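Local coordinates for protein polyprenyl synthetase (Nonlabens dokdonensis, PDB 6KD7) that probably builds geranylgeranyl pyrophosphate by magnesium-dependent condensation of isoprenyl diphosphates, at residues A[10-15]-A[39-44]; A[16-21]-A[61-66]; A[45-50]-A[174-179]; A[72-77]-A[109-114]. One frame throughout, in Å; residues are numbered along the deposited sequence.

How the contacts relate
The four contacts tie together helices near in sequence and, in contact 3, far apart, within an all-helical isoprenoid synthase fold. Contacts 1 and 2 share helix 4-18 and have centres about 9 Å apart; contact 1 joins it to the start of helix 42-54, contact 2 to helix 58-82, and along the chain their segments alternate. Contact 3 continues along helix 42-54 and pairs it with the distant helix 158-183, its centre about 12 Å from that of contact 1. Contact 4, further along helix 58-82, meets helix 100-116. Contacts 1 and 4 lie about 15 Å apart between centres yet both touch the pyrophosphate, so the helices packed here also place ligand-binding side chains.

Contact 1. Residues A[10-15]-A[39-44]; sequences TFLEEL and GKRLRP. With PPV (pyrophosphate), chain B.
Phe11 presents a ring face to Pro44, an example of how a proline and an aromatic ring can join two helices without any polar bond. Pro44 CG stands 4.2 Å from the centroid of the Phe11 ring and 28° off the ring normal, a CH-pi contact, while Pro44 CB comes to 3.4 Å from Phe11 CE1. The ring starts out from its helix with CG anti to the backbone N (chi1 176°) and crosses the proline at about a right angle. Arg41 CD also approaches the ring, 4.1 Å from Phe11 CE2, with ring and guanidinium planes 53° apart. In the all-helical isoprenoid synthase fold this is where the N-terminal helix 4-18 meets the start of helix 42-54, for which Arg41 occupies the N-cap position. The Arg41 guanidinium is covered over one face by Leu12 CD2, 3.7 Å from Arg41 NE, and Leu15 CD2 approaches its NH1. Its polar ends are engaged by other parts of the chain: NH1 forms a salt bridge with Glu69, and NH2 bonds to the carbonyl O of Leu35. An alanine in place of Phe11 would probably leave a gap against Pro44 and deprive Arg41 CD of its aromatic neighbour. Arg43 heads instead to the ligand, its chain extended from CG to NE. Arg43 NH1 and Arg43 NH2 both donate to pyrophosphate O21, at 2.6 Å from NH1 and 2.8 Å from NH2, gripping one oxygen at the guanidinium edge, consistent with the diphosphate-binding role of this basic sequence in relatives.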
loop_
_atom_site.group_PDB
_atom_site.type_symbol
_atom_site.label_atom_id
_atom_site.label_comp_id
_atom_site.label_asym_id
_atom_site.label_seq_id
_atom_site.Cartn_x
_atom_site.Cartn_y
_atom_site.Cartn_z
ATOM N N THR A 10 2.236 -42.729 -23.843
ATOM C CA THR A 10 2.424 -43.687 -22.722
ATOM C C THR A 10 2.705 -42.876 -21.441
ATOM O O THR A 10 2.103 -43.167 -20.401
ATOM C CB THR A 10 3.625 -44.608 -22.952
ATOM O OG1 THR A 10 3.651 -45.036 -24.313
ATOM C CG2 THR A 10 3.659 -45.781 -21.991
ATOM N N PHE A 11 3.595 -41.887 -21.533
ATOM C CA PHE A 11 4.008 -41.063 -20.369
ATOM C C PHE A 11 2.786 -40.402 -19.736
ATOM O O PHE A 11 2.642 -40.576 -18.507
ATOM C CB PHE A 11 5.047 -40.024 -20.734
ATOM C CG PHE A 11 5.386 -39.147 -19.566
ATOM C CD1 PHE A 11 6.225 -39.605 -18.564
ATOM C CD2 PHE A 11 4.858 -37.872 -19.467
ATOM C CE1 PHE A 11 6.517 -38.800 -17.476
ATOM C CE2 PHE A 11 5.155 -37.074 -18.376
ATOM C CZ PHE A 11 5.977 -37.537 -17.381
ATOM N N LEU A 12 1.881 -39.812 -20.526
ATOM C CA LEU A 12 0.724 -39.045 -19.983
ATOM C C LEU A 12 -0.288 -40.005 -19.392
ATOM O O LEU A 12 -0.897 -39.658 -18.364
ATOM C CB LEU A 12 0.130 -38.132 -21.054
ATOM C CG LEU A 12 1.071 -37.003 -21.503
ATOM C CD1 LEU A 12 0.428 -36.149 -22.598
ATOM C CD2 LEU A 12 1.516 -36.112 -20.330
ATOM N N GLU A 13 -0.370 -41.217 -19.917
ATOM C CA GLU A 13 -1.227 -42.268 -19.314
ATOM C C GLU A 13 -0.665 -42.654 -17.940
ATOM O O GLU A 13 -1.447 -42.742 -16.982
ATOM C CB GLU A 13 -1.302 -43.496 -20.223
ATOM C CG GLU A 13 -2.336 -43.358 -21.334
ATOM C CD GLU A 13 -2.049 -44.209 -22.564
ATOM O OE1 GLU A 13 -1.228 -45.142 -22.458
ATOM O OE2 GLU A 13 -2.618 -43.916 -23.635
ATOM N N GLU A 14 0.633 -42.929 -17.873
ATOM C CA GLU A 14 1.302 -43.426 -16.646
ATOM C C GLU A 14 1.332 -42.305 -15.578
ATOM O O GLU A 14 1.035 -42.611 -14.401
ATOM C CB GLU A 14 2.649 -44.004 -17.072
ATOM C CG GLU A 14 2.499 -45.304 -17.853
ATOM C CD GLU A 14 1.673 -46.344 -17.111
ATOM O OE1 GLU A 14 0.661 -46.741 -17.653
ATOM O OE2 GLU A 14 2.010 -46.691 -15.957
ATOM N N LEU A 15 1.553 -41.045 -15.980
ATOM C CA LEU A 15 1.431 -39.852 -15.099
ATOM C C LEU A 15 0.068 -39.849 -14.408
ATOM O O LEU A 15 0.017 -39.760 -13.165
ATOM C CB LEU A 15 1.611 -38.595 -15.942
ATOM C CG LEU A 15 1.638 -37.272 -15.181
ATOM C CD1 LEU A 15 2.749 -37.254 -14.140
ATOM C CD2 LEU A 15 1.832 -36.113 -16.153
ATOM N N GLY A 39 2.485 -29.136 -23.096
ATOM C CA GLY A 39 3.814 -28.985 -23.719
ATOM C C GLY A 39 4.527 -30.308 -24.035
ATOM O O GLY A 39 3.899 -31.395 -24.032
ATOM N N LYS A 40 5.833 -30.199 -24.269
ATOM C CA LYS A 40 6.665 -31.232 -24.927
ATOM C C LYS A 40 7.117 -32.295 -23.920
ATOM O O LYS A 40 7.354 -33.380 -24.398
ATOM C CB LYS A 40 7.844 -30.589 -25.671
ATOM C CG LYS A 40 7.550 -30.187 -27.127
ATOM C CD LYS A 40 8.704 -29.481 -27.871
ATOM C CE LYS A 40 10.103 -29.957 -27.488
ATOM N NZ LYS A 40 10.689 -29.219 -26.332
ATOM N N ARG A 41 7.149 -32.024 -22.610
ATOM C CA ARG A 41 7.647 -32.964 -21.562
ATOM C C ARG A 41 9.009 -33.524 -21.962
ATOM O O ARG A 41 9.205 -34.737 -21.821
ATOM C CB ARG A 41 6.776 -34.218 -21.427
ATOM C CG ARG A 41 5.288 -33.957 -21.367
ATOM C CD ARG A 41 4.874 -33.306 -20.081
ATOM N NE ARG A 41 3.474 -32.936 -20.083
ATOM C CZ ARG A 41 2.782 -32.650 -18.984
ATOM N NH1 ARG A 41 3.362 -32.633 -17.789
ATOM N NH2 ARG A 41 1.512 -32.348 -19.096
ATOM N N LEU A 42 9.874 -32.698 -22.534
ATOM C CA LEU A 42 11.240 -33.059 -22.968
ATOM C C LEU A 42 11.929 -33.870 -21.870
ATOM O O LEU A 42 12.579 -34.889 -22.187
ATOM C CB LEU A 42 12.007 -31.763 -23.255
ATOM C CG LEU A 42 13.538 -31.816 -23.273
ATOM C CD1 LEU A 42 14.021 -32.316 -24.627
ATOM C CD2 LEU A 42 14.184 -30.445 -22.979
ATOM N N ARG A 43 11.921 -33.399 -20.627
ATOM C CA ARG A 43 12.841 -33.977 -19.606
ATOM C C ARG A 43 12.468 -35.427 -19.312
ATOM O O ARG A 43 13.278 -36.324 -19.449
ATOM C CB ARG A 43 12.876 -33.041 -18.403
ATOM C CG ARG A 43 13.638 -31.754 -18.693
ATOM C CD ARG A 43 13.416 -30.776 -17.564
ATOM N NE ARG A 43 14.057 -29.528 -17.897
ATOM C CZ ARG A 43 13.526 -28.700 -18.743
ATOM N NH1 ARG A 43 14.119 -27.576 -19.018
ATOM N NH2 ARG A 43 12.371 -28.975 -19.305
ATOM N N PRO A 44 11.216 -35.756 -18.970
ATOM C CA PRO A 44 10.875 -37.147 -18.717
ATOM C C PRO A 44 11.150 -38.052 -19.933
ATOM O O PRO A 44 11.560 -39.142 -19.740
ATOM C CB PRO A 44 9.389 -37.103 -18.354
ATOM C CG PRO A 44 8.917 -35.742 -18.783
ATOM C CD PRO A 44 10.125 -34.840 -18.738
HETATM O O11 PPV B . 11.027 -24.525 -21.199
HETATM P P1 PPV B . 10.997 -26.008 -21.070
HETATM O O21 PPV B . 12.295 -26.541 -20.597
HETATM O O31 PPV B . 10.550 -26.665 -22.332
HETATM O OPP PPV B . 9.916 -26.396 -19.892
HETATM P P2 PPV B . 8.302 -26.557 -19.715
HETATM O O12 PPV B . 7.744 -25.185 -19.625
HETATM O O22 PPV B . 7.820 -27.271 -20.943
HETATM O O32 PPV B . 8.038 -27.346 -18.480
#

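Contact 2. Residues A[16-21]-A[61-66]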
loop_
_atom_site.group_PDB
_atom_site.type_symbol
_atom_site.label_atom_id
_atom_site.label_comp_id
_atom_site.label_asym_id
_atom_site.label_seq_id
_atom_site.Cartn_x
_atom_site.Cartn_y
_atom_site.Cartn_z
ATOM N N LYS A 16 -1.006 -39.948 -15.177
ATOM C CA LYS A 16 -2.355 -39.896 -14.571
ATOM C C LYS A 16 -2.499 -41.063 -13.596
ATOM O O LYS A 16 -3.057 -40.863 -12.521
ATOM C CB LYS A 16 -3.410 -39.962 -15.676
ATOM C CG LYS A 16 -4.806 -40.336 -15.207
ATOM C CD LYS A 16 -5.919 -39.752 -16.047
ATOM C CE LYS A 16 -6.232 -38.303 -15.726
ATOM N NZ LYS A 16 -6.667 -38.118 -14.321
ATOM N N SER A 17 -2.011 -42.232 -13.983
ATOM C CA SER A 17 -2.080 -43.452 -13.143
ATOM C C SER A 17 -1.205 -43.392 -11.878
ATOM O O SER A 17 -1.631 -43.944 -10.871
ATOM C CB SER A 17 -1.826 -44.681 -13.975
ATOM O OG SER A 17 -1.274 -45.724 -13.205
ATOM N N LYS A 18 -0.008 -42.802 -11.936
ATOM C CA LYS A 18 0.919 -42.849 -10.769
ATOM C C LYS A 18 0.897 -41.608 -9.871
ATOM O O LYS A 18 1.590 -41.636 -8.853
ATOM C CB LYS A 18 2.342 -43.167 -11.227
ATOM C CG LYS A 18 2.674 -44.649 -11.246
ATOM C CD LYS A 18 3.574 -45.028 -12.390
ATOM C CE LYS A 18 3.557 -46.508 -12.711
ATOM N NZ LYS A 18 4.386 -46.800 -13.901
ATOM N N VAL A 19 0.207 -40.536 -10.257
ATOM C CA VAL A 19 0.109 -39.357 -9.348
ATOM C C VAL A 19 -1.364 -39.260 -8.979
ATOM O O VAL A 19 -2.097 -38.614 -9.706
ATOM C CB VAL A 19 0.608 -38.062 -10.010
ATOM C CG1 VAL A 19 0.417 -36.860 -9.104
ATOM C CG2 VAL A 19 2.051 -38.182 -10.448
ATOM N N THR A 20 -1.741 -39.889 -7.872
ATOM C CA THR A 20 -3.169 -40.027 -7.506
ATOM C C THR A 20 -3.544 -39.361 -6.180
ATOM O O THR A 20 -4.720 -39.423 -5.846
ATOM C CB THR A 20 -3.517 -41.517 -7.493
ATOM O OG1 THR A 20 -2.629 -42.146 -6.573
ATOM C CG2 THR A 20 -3.345 -42.151 -8.853
ATOM N N ALA A 21 -2.609 -38.745 -5.461
ATOM C CA ALA A 21 -3.005 -38.139 -4.172
ATOM C C ALA A 21 -4.049 -37.054 -4.440
ATOM O O ALA A 21 -3.826 -36.267 -5.341
ATOM C CB ALA A 21 -1.792 -37.560 -3.502
ATOM N N ALA A 61 11.536 -47.569 -16.800
ATOM C CA ALA A 61 12.043 -46.215 -16.511
ATOM C C ALA A 61 10.924 -45.248 -16.088
ATOM O O ALA A 61 11.233 -44.122 -15.732
ATOM C CB ALA A 61 12.789 -45.699 -17.698
ATOM N N MET A 62 9.678 -45.666 -16.123
ATOM C CA MET A 62 8.533 -44.739 -16.130
ATOM C C MET A 62 8.497 -43.983 -14.789
ATOM O O MET A 62 8.367 -42.767 -14.839
ATOM C CB MET A 62 7.208 -45.465 -16.315
ATOM C CG MET A 62 6.018 -44.541 -16.613
ATOM S SD MET A 62 6.254 -43.480 -18.062
ATOM C CE MET A 62 6.382 -44.702 -19.377
ATOM N N ASN A 63 8.566 -44.677 -13.647
ATOM C CA ASN A 63 8.469 -44.013 -12.315
ATOM C C ASN A 63 9.571 -42.938 -12.218
ATOM O O ASN A 63 9.251 -41.811 -11.820
ATOM C CB ASN A 63 8.475 -45.030 -11.180
ATOM C CG ASN A 63 7.136 -45.718 -11.024
ATOM O OD1 ASN A 63 6.185 -45.431 -11.728
ATOM N ND2 ASN A 63 7.039 -46.604 -10.059
ATOM N N ALA A 64 10.788 -43.225 -12.659
ATOM C CA ALA A 64 11.901 -42.268 -12.633
ATOM C C ALA A 64 11.635 -41.084 -13.578
ATOM O O ALA A 64 12.053 -39.942 -13.252
ATOM C CB ALA A 64 13.183 -42.925 -13.014
ATOM N N ALA A 65 11.095 -41.352 -14.760
ATOM C CA ALA A 65 10.694 -40.322 -15.745
ATOM C C ALA A 65 9.663 -39.382 -15.090
ATOM O O ALA A 65 9.811 -38.174 -15.177
ATOM C CB ALA A 65 10.092 -40.981 -16.973
ATOM N N ILE A 66 8.672 -39.943 -14.435
ATOM C CA ILE A 66 7.643 -39.153 -13.738
ATOM C C ILE A 66 8.298 -38.358 -12.597
ATOM O O ILE A 66 7.935 -37.172 -12.457
ATOM C CB ILE A 66 6.528 -40.064 -13.264
ATOM C CG1 ILE A 66 5.824 -40.667 -14.481
ATOM C CG2 ILE A 66 5.563 -39.301 -12.351
ATOM C CD1 ILE A 66 4.755 -41.690 -14.121
#
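In Lys18 a bend at chi2 (144°) sets CD, and nearly straight chi3 and chi4 carry the chain on to NZ, beside Asn63 and Met62; chi1 of -77° sets Asn63 CG beside its own backbone N, and chi2 near 0° turns OD1 to the lysine. The Lys18 and Asn63 side chains cross at about a right angle. Lys18 NZ stands 3.1 Å from Asn63 OD1; the still closer approach of the lysine methylene carbons to that oxygen makes the exact fit there doubtful. The charge of NZ has a firmer mate in Glu14, one turn back on the same helix, with which it forms a salt bridge. Met62 offers only carbon to the amine, its CG lying 3.9 Å from Lys18 NZ. The aliphatic part of the lysine rests on Ile66, whose CD1 is 3.9 Å from Lys18 CD and 4.0 Å from Lys18 CB. An alanine at Lys18 would probably leave Glu14 without its salt-bridge partner and Ile66 CD1 with less to pack on. Val19, where the chain leaves helix 4-18, completes the apolar patch: its CG2 is 4.1 Å from Ile66 CG2, and the two branched side chains lie side by side, pointing opposite ways. Helix 58-82 is kinked here, the N atoms of residues 63 and 64 making no bond to the preceding turn; Ala64 N is instead hydrogen-bonded to the Tyr121 hydroxyl. The arrangement packs the end of the N-terminal helix against the first turns of a long core helix of the isoprenoid synthase fold, a helix whose opposite end runs into the first aspartate-rich DDxxD motif.

Contact 3. Residues A[45-50]-A[174-179]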
loop_
_atom_site.group_PDB
_atom_site.type_symbol
_atom_site.label_atom_id
_atom_site.label_comp_id
_atom_site.label_asym_id
_atom_site.label_seq_id
_atom_site.Cartn_x
_atom_site.Cartn_y
_atom_site.Cartn_z
ATOM N N LEU A 45 10.929 -37.558 -21.147
ATOM C CA LEU A 45 11.109 -38.349 -22.386
ATOM C C LEU A 45 12.583 -38.620 -22.593
ATOM O O LEU A 45 12.857 -39.644 -23.132
ATOM C CB LEU A 45 10.502 -37.643 -23.605
ATOM C CG LEU A 45 8.993 -37.409 -23.517
ATOM C CD1 LEU A 45 8.432 -36.954 -24.834
ATOM C CD2 LEU A 45 8.249 -38.638 -23.042
ATOM N N LEU A 46 13.496 -37.781 -22.140
ATOM C CA LEU A 46 14.943 -38.107 -22.210
ATOM C C LEU A 46 15.225 -39.388 -21.387
ATOM O O LEU A 46 16.054 -40.207 -21.845
ATOM C CB LEU A 46 15.787 -36.934 -21.711
ATOM C CG LEU A 46 15.834 -35.707 -22.625
ATOM C CD1 LEU A 46 16.502 -34.530 -21.930
ATOM C CD2 LEU A 46 16.539 -36.005 -23.928
ATOM N N THR A 47 14.584 -39.539 -20.224
ATOM C CA THR A 47 14.747 -40.678 -19.295
ATOM C C THR A 47 14.314 -41.952 -20.047
ATOM O O THR A 47 15.157 -42.893 -20.124
ATOM C CB THR A 47 14.015 -40.420 -17.968
ATOM O OG1 THR A 47 14.645 -39.305 -17.318
ATOM C CG2 THR A 47 14.063 -41.637 -17.070
ATOM N N LEU A 48 13.116 -41.942 -20.637
ATOM C CA LEU A 48 12.552 -43.089 -21.404
ATOM C C LEU A 48 13.442 -43.410 -22.614
ATOM O O LEU A 48 13.776 -44.583 -22.826
ATOM C CB LEU A 48 11.131 -42.777 -21.843
ATOM C CG LEU A 48 10.183 -42.389 -20.734
ATOM C CD1 LEU A 48 8.810 -42.098 -21.308
ATOM C CD2 LEU A 48 10.093 -43.456 -19.659
ATOM N N MET A 49 13.899 -42.410 -23.341
ATOM C CA MET A 49 14.734 -42.637 -24.529
ATOM C C MET A 49 16.030 -43.316 -24.086
ATOM O O MET A 49 16.463 -44.256 -24.775
ATOM C CB MET A 49 15.062 -41.324 -25.251
ATOM C CG MET A 49 13.869 -40.726 -26.027
ATOM S SD MET A 49 14.140 -38.964 -26.397
ATOM C CE MET A 49 15.462 -39.143 -27.578
ATOM N N SER A 50 16.658 -42.819 -23.019
ATOM C CA SER A 50 17.946 -43.331 -22.478
ATOM C C SER A 50 17.769 -44.808 -22.107
ATOM O O SER A 50 18.574 -45.639 -22.515
ATOM C CB SER A 50 18.381 -42.556 -21.276
ATOM O OG SER A 50 19.729 -42.842 -20.944
ATOM N N GLY A 174 21.129 -33.665 -18.273
ATOM C CA GLY A 174 22.117 -34.701 -17.954
ATOM C C GLY A 174 21.541 -35.747 -17.027
ATOM O O GLY A 174 21.641 -36.953 -17.315
ATOM N N CYS A 175 20.923 -35.295 -15.953
ATOM C CA CYS A 175 20.427 -36.162 -14.879
ATOM C C CYS A 175 19.326 -37.050 -15.438
ATOM O O CYS A 175 19.290 -38.227 -15.091
ATOM C CB CYS A 175 19.969 -35.307 -13.688
ATOM S SG CYS A 175 19.120 -36.259 -12.420
ATOM N N ALA A 176 18.352 -36.479 -16.152
ATOM C CA ALA A 176 17.226 -37.239 -16.734
ATOM C C ALA A 176 17.788 -38.387 -17.608
ATOM O O ALA A 176 17.260 -39.496 -17.513
ATOM C CB ALA A 176 16.324 -36.335 -17.546
ATOM N N LEU A 177 18.793 -38.116 -18.438
ATOM C CA LEU A 177 19.416 -39.139 -19.321
ATOM C C LEU A 177 20.146 -40.181 -18.450
ATOM O O LEU A 177 19.842 -41.392 -18.588
ATOM C CB LEU A 177 20.365 -38.446 -20.301
ATOM C CG LEU A 177 19.662 -37.626 -21.381
ATOM C CD1 LEU A 177 20.619 -36.652 -21.996
ATOM C CD2 LEU A 177 19.056 -38.511 -22.451
ATOM N N GLN A 178 20.974 -39.714 -17.508
ATOM C CA GLN A 178 21.724 -40.584 -16.590
ATOM C C GLN A 178 20.765 -41.510 -15.858
ATOM O O GLN A 178 21.143 -42.702 -15.725
ATOM C CB GLN A 178 22.687 -39.795 -15.721
ATOM C CG GLN A 178 23.401 -40.707 -14.760
ATOM C CD GLN A 178 24.524 -40.036 -14.029
ATOM O OE1 GLN A 178 25.195 -40.716 -13.261
ATOM N NE2 GLN A 178 24.741 -38.745 -14.217
ATOM N N MET A 179 19.559 -41.076 -15.488
ATOM C CA MET A 179 18.642 -41.944 -14.708
ATOM C C MET A 179 18.170 -43.117 -15.587
ATOM O O MET A 179 17.804 -44.200 -15.023
ATOM C CB MET A 179 17.417 -41.184 -14.155
ATOM C CG MET A 179 17.838 -40.202 -13.026
ATOM S SD MET A 179 16.596 -38.995 -12.506
ATOM C CE MET A 179 15.229 -40.032 -12.073
#
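Thr47 and Ala176 meet where two core helices of the all-alpha isoprenoid synthase fold come close enough for side-chain hydroxyls to bond to backbone carbonyls. Helices 42-54 and 158-183 run in roughly the same direction here, with a signed crossing angle of -34° and local axes 7.2 Å apart, and the small Ala176, Thr47 and Ser50 are consistent with that spacing. Thr47, followed outward, illustrates the fit. Thr47 CB already lies 3.4 Å from Ala176 O. Of the two branches, Thr47 OG1, anti to the carbonyl carbon, donates a hydrogen bond of 2.6 Å to Ala176 O, from above the carbonyl plane and at a C=O...O angle of 112°. The other branch, CG2, ends in a looser contact with Met179 CB. The Thr47 side chain also touches Val68 of helix 58-82, so a third helix packs against the threonine. Ala176 O is also approached by Thr47 CA, in a CA-H...O contact. About one turn further on, Ser50 repeats the device: its OG, anti to its own backbone N, donates to the carbonyl O of Leu177. Both hydroxyls are buried, and these bonds give each a partner inside the core. On the apolar flank Leu46 and Leu177 cross obliquely, Leu177 CD2 resting 3.7 Å from Leu46 CB, while Ala176 CB faces Leu46 CB at 4.2 Å. Helix 188-215 closes over this flank through Ile194, which touches both Ser50 and Leu177. Leu177 CD2 even reaches the backbone of the partner helix, coming within 3.5 Å of Leu46 O.

Contact 4. Residues A[72-77]-A[109-114]; sequences HNFTLL and AMLIMA. With PPV (pyrophosphate), chain B.
Phe74 and Leu111 form the tight part of this contact between two nearly antiparallel helix segments, whose axes run at 169° and 8.8 Å apart. Leu111 CB sits over the centre of the Phe74 ring, 4.0 Å from its centroid, in a CH-pi contact, and the methyl Leu111 CD2 reaches the rim at Phe74 CZ (3.8 Å). Met110 packs alongside: its CB lies on Phe74 CB, its SD on Leu77 CD2, and a bend at chi3 (69°) carries Met110 CE to within 3.8 Å of Asn73 CB. Asn73 turns its amide elsewhere, ND2 bonding to Glu69 O. The second subunit lies against this packing, with its own Leu111 touching Leu111.

Toward the pyrophosphate the contacts are looser: His72 NE2 makes two weak hydrogen bonds to it, at 3.5 Å to OPP and 3.2 Å to O32, and Leu76 CD1 approaches O32 without a polar bond. Leu76 CG also lies over one face of the His72 ring. Phe74 itself precedes the first DDxxD motif by five positions, a position where, in some relatives, an aromatic residue limits product length, so Phe74 may have a similar role beside the prenyl-chain pocket. One side of the segment packs on helix 100-116 and the other brings an imidazole and a leucine to the diphosphate.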
loop_
_atom_site.group_PDB
_atom_site.type_symbol
_atom_site.label_atom_id
_atom_site.label_comp_id
_atom_site.label_asym_id
_atom_site.label_seq_id
_atom_site.Cartn_x
_atom_site.Cartn_y
_atom_site.Cartn_z
ATOM N N HIS A 72 10.853 -31.135 -11.960
ATOM C CA HIS A 72 10.932 -29.932 -12.826
ATOM C C HIS A 72 9.758 -28.972 -12.512
ATOM O O HIS A 72 10.022 -27.780 -12.352
ATOM C CB HIS A 72 10.914 -30.318 -14.287
ATOM C CG HIS A 72 10.999 -29.153 -15.203
ATOM N ND1 HIS A 72 12.081 -28.271 -15.168
ATOM C CD2 HIS A 72 10.169 -28.752 -16.189
ATOM C CE1 HIS A 72 11.904 -27.367 -16.092
ATOM N NE2 HIS A 72 10.747 -27.655 -16.745
ATOM N N ASN A 73 8.553 -29.504 -12.364
ATOM C CA ASN A 73 7.336 -28.714 -12.109
ATOM C C ASN A 73 7.412 -28.125 -10.704
ATOM O O ASN A 73 6.965 -26.991 -10.559
ATOM C CB ASN A 73 6.062 -29.505 -12.370
ATOM C CG ASN A 73 5.775 -29.540 -13.855
ATOM O OD1 ASN A 73 5.292 -28.552 -14.385
ATOM N ND2 ASN A 73 6.241 -30.579 -14.541
ATOM N N PHE A 74 8.055 -28.822 -9.777
ATOM C CA PHE A 74 8.242 -28.271 -8.418
ATOM C C PHE A 74 9.087 -27.003 -8.553
ATOM O O PHE A 74 8.709 -26.000 -7.987
ATOM C CB PHE A 74 8.951 -29.290 -7.528
ATOM C CG PHE A 74 10.012 -28.722 -6.623
ATOM C CD1 PHE A 74 9.670 -27.992 -5.502
ATOM C CD2 PHE A 74 11.356 -28.935 -6.875
ATOM C CE1 PHE A 74 10.642 -27.485 -4.658
ATOM C CE2 PHE A 74 12.326 -28.430 -6.027
ATOM C CZ PHE A 74 11.967 -27.698 -4.925
ATOM N N THR A 75 10.138 -27.056 -9.371
ATOM C CA THR A 75 11.004 -25.891 -9.553
ATOM C C THR A 75 10.191 -24.776 -10.218
ATOM O O THR A 75 10.436 -23.621 -9.899
ATOM C CB THR A 75 12.307 -26.192 -10.293
ATOM O OG1 THR A 75 12.059 -26.401 -11.674
ATOM C CG2 THR A 75 13.023 -27.373 -9.689
ATOM N N LEU A 76 9.292 -25.081 -11.142
ATOM C CA LEU A 76 8.565 -23.994 -11.835
ATOM C C LEU A 76 7.619 -23.297 -10.836
ATOM O O LEU A 76 7.425 -22.059 -10.883
ATOM C CB LEU A 76 7.784 -24.583 -13.002
ATOM C CG LEU A 76 8.623 -25.263 -14.078
ATOM C CD1 LEU A 76 7.671 -25.842 -15.112
ATOM C CD2 LEU A 76 9.635 -24.346 -14.733
ATOM N N LEU A 77 7.026 -24.088 -9.948
ATOM C CA LEU A 77 6.050 -23.561 -8.968
ATOM C C LEU A 77 6.732 -22.542 -8.047
ATOM O O LEU A 77 6.254 -21.427 -7.981
ATOM C CB LEU A 77 5.529 -24.764 -8.179
ATOM C CG LEU A 77 4.074 -24.707 -7.737
ATOM C CD1 LEU A 77 3.230 -24.073 -8.814
ATOM C CD2 LEU A 77 3.551 -26.094 -7.443
ATOM N N ALA A 109 5.642 -30.414 -1.222
ATOM C CA ALA A 109 4.992 -31.739 -1.306
ATOM C C ALA A 109 5.421 -32.398 -2.631
ATOM O O ALA A 109 5.735 -33.601 -2.615
ATOM C CB ALA A 109 3.517 -31.668 -1.150
ATOM N N MET A 110 5.585 -31.634 -3.704
ATOM C CA MET A 110 5.927 -32.212 -5.022
ATOM C C MET A 110 7.370 -32.702 -4.972
ATOM O O MET A 110 7.631 -33.777 -5.552
ATOM C CB MET A 110 5.712 -31.220 -6.175
ATOM C CG MET A 110 4.222 -30.979 -6.438
ATOM S SD MET A 110 3.976 -29.804 -7.797
ATOM C CE MET A 110 4.567 -30.843 -9.121
ATOM N N LEU A 111 8.311 -31.944 -4.389
ATOM C CA LEU A 111 9.703 -32.458 -4.274
ATOM C C LEU A 111 9.724 -33.833 -3.565
ATOM O O LEU A 111 10.401 -34.776 -4.045
ATOM C CB LEU A 111 10.599 -31.462 -3.570
ATOM C CG LEU A 111 12.048 -31.895 -3.372
ATOM C CD1 LEU A 111 12.681 -32.339 -4.695
ATOM C CD2 LEU A 111 12.850 -30.732 -2.781
ATOM N N ILE A 112 8.934 -33.980 -2.532
ATOM C CA ILE A 112 8.914 -35.212 -1.707
ATOM C C ILE A 112 8.261 -36.328 -2.542
ATOM O O ILE A 112 8.761 -37.451 -2.515
ATOM C CB ILE A 112 8.188 -34.952 -0.373
ATOM C CG1 ILE A 112 8.903 -33.903 0.495
ATOM C CG2 ILE A 112 8.026 -36.237 0.399
ATOM C CD1 ILE A 112 7.951 -33.275 1.563
ATOM N N MET A 113 7.182 -36.030 -3.260
ATOM C CA MET A 113 6.488 -37.017 -4.123
ATOM C C MET A 113 7.455 -37.520 -5.205
ATOM O O MET A 113 7.412 -38.735 -5.550
ATOM C CB MET A 113 5.262 -36.370 -4.765
ATOM C CG MET A 113 4.185 -36.054 -3.764
ATOM S SD MET A 113 2.923 -34.945 -4.481
ATOM C CE MET A 113 2.009 -36.108 -5.482
ATOM N N ALA A 114 8.310 -36.642 -5.719
ATOM C CA ALA A 114 9.306 -37.037 -6.716
ATOM C C ALA A 114 10.189 -38.123 -6.095
ATOM O O ALA A 114 10.407 -39.164 -6.735
ATOM C CB ALA A 114 10.125 -35.864 -7.159
HETATM O O11 PPV B . 11.027 -24.525 -21.199
HETATM P P1 PPV B . 10.997 -26.008 -21.070
HETATM O O21 PPV B . 12.295 -26.541 -20.597
HETATM O O31 PPV B . 10.550 -26.665 -22.332
HETATM O OPP PPV B . 9.916 -26.396 -19.892
HETATM P P2 PPV B . 8.302 -26.557 -19.715
HETATM O O12 PPV B . 7.744 -25.185 -19.625
HETATM O O22 PPV B . 7.820 -27.271 -20.943
HETATM O O32 PPV B . 8.038 -27.346 -18.480
#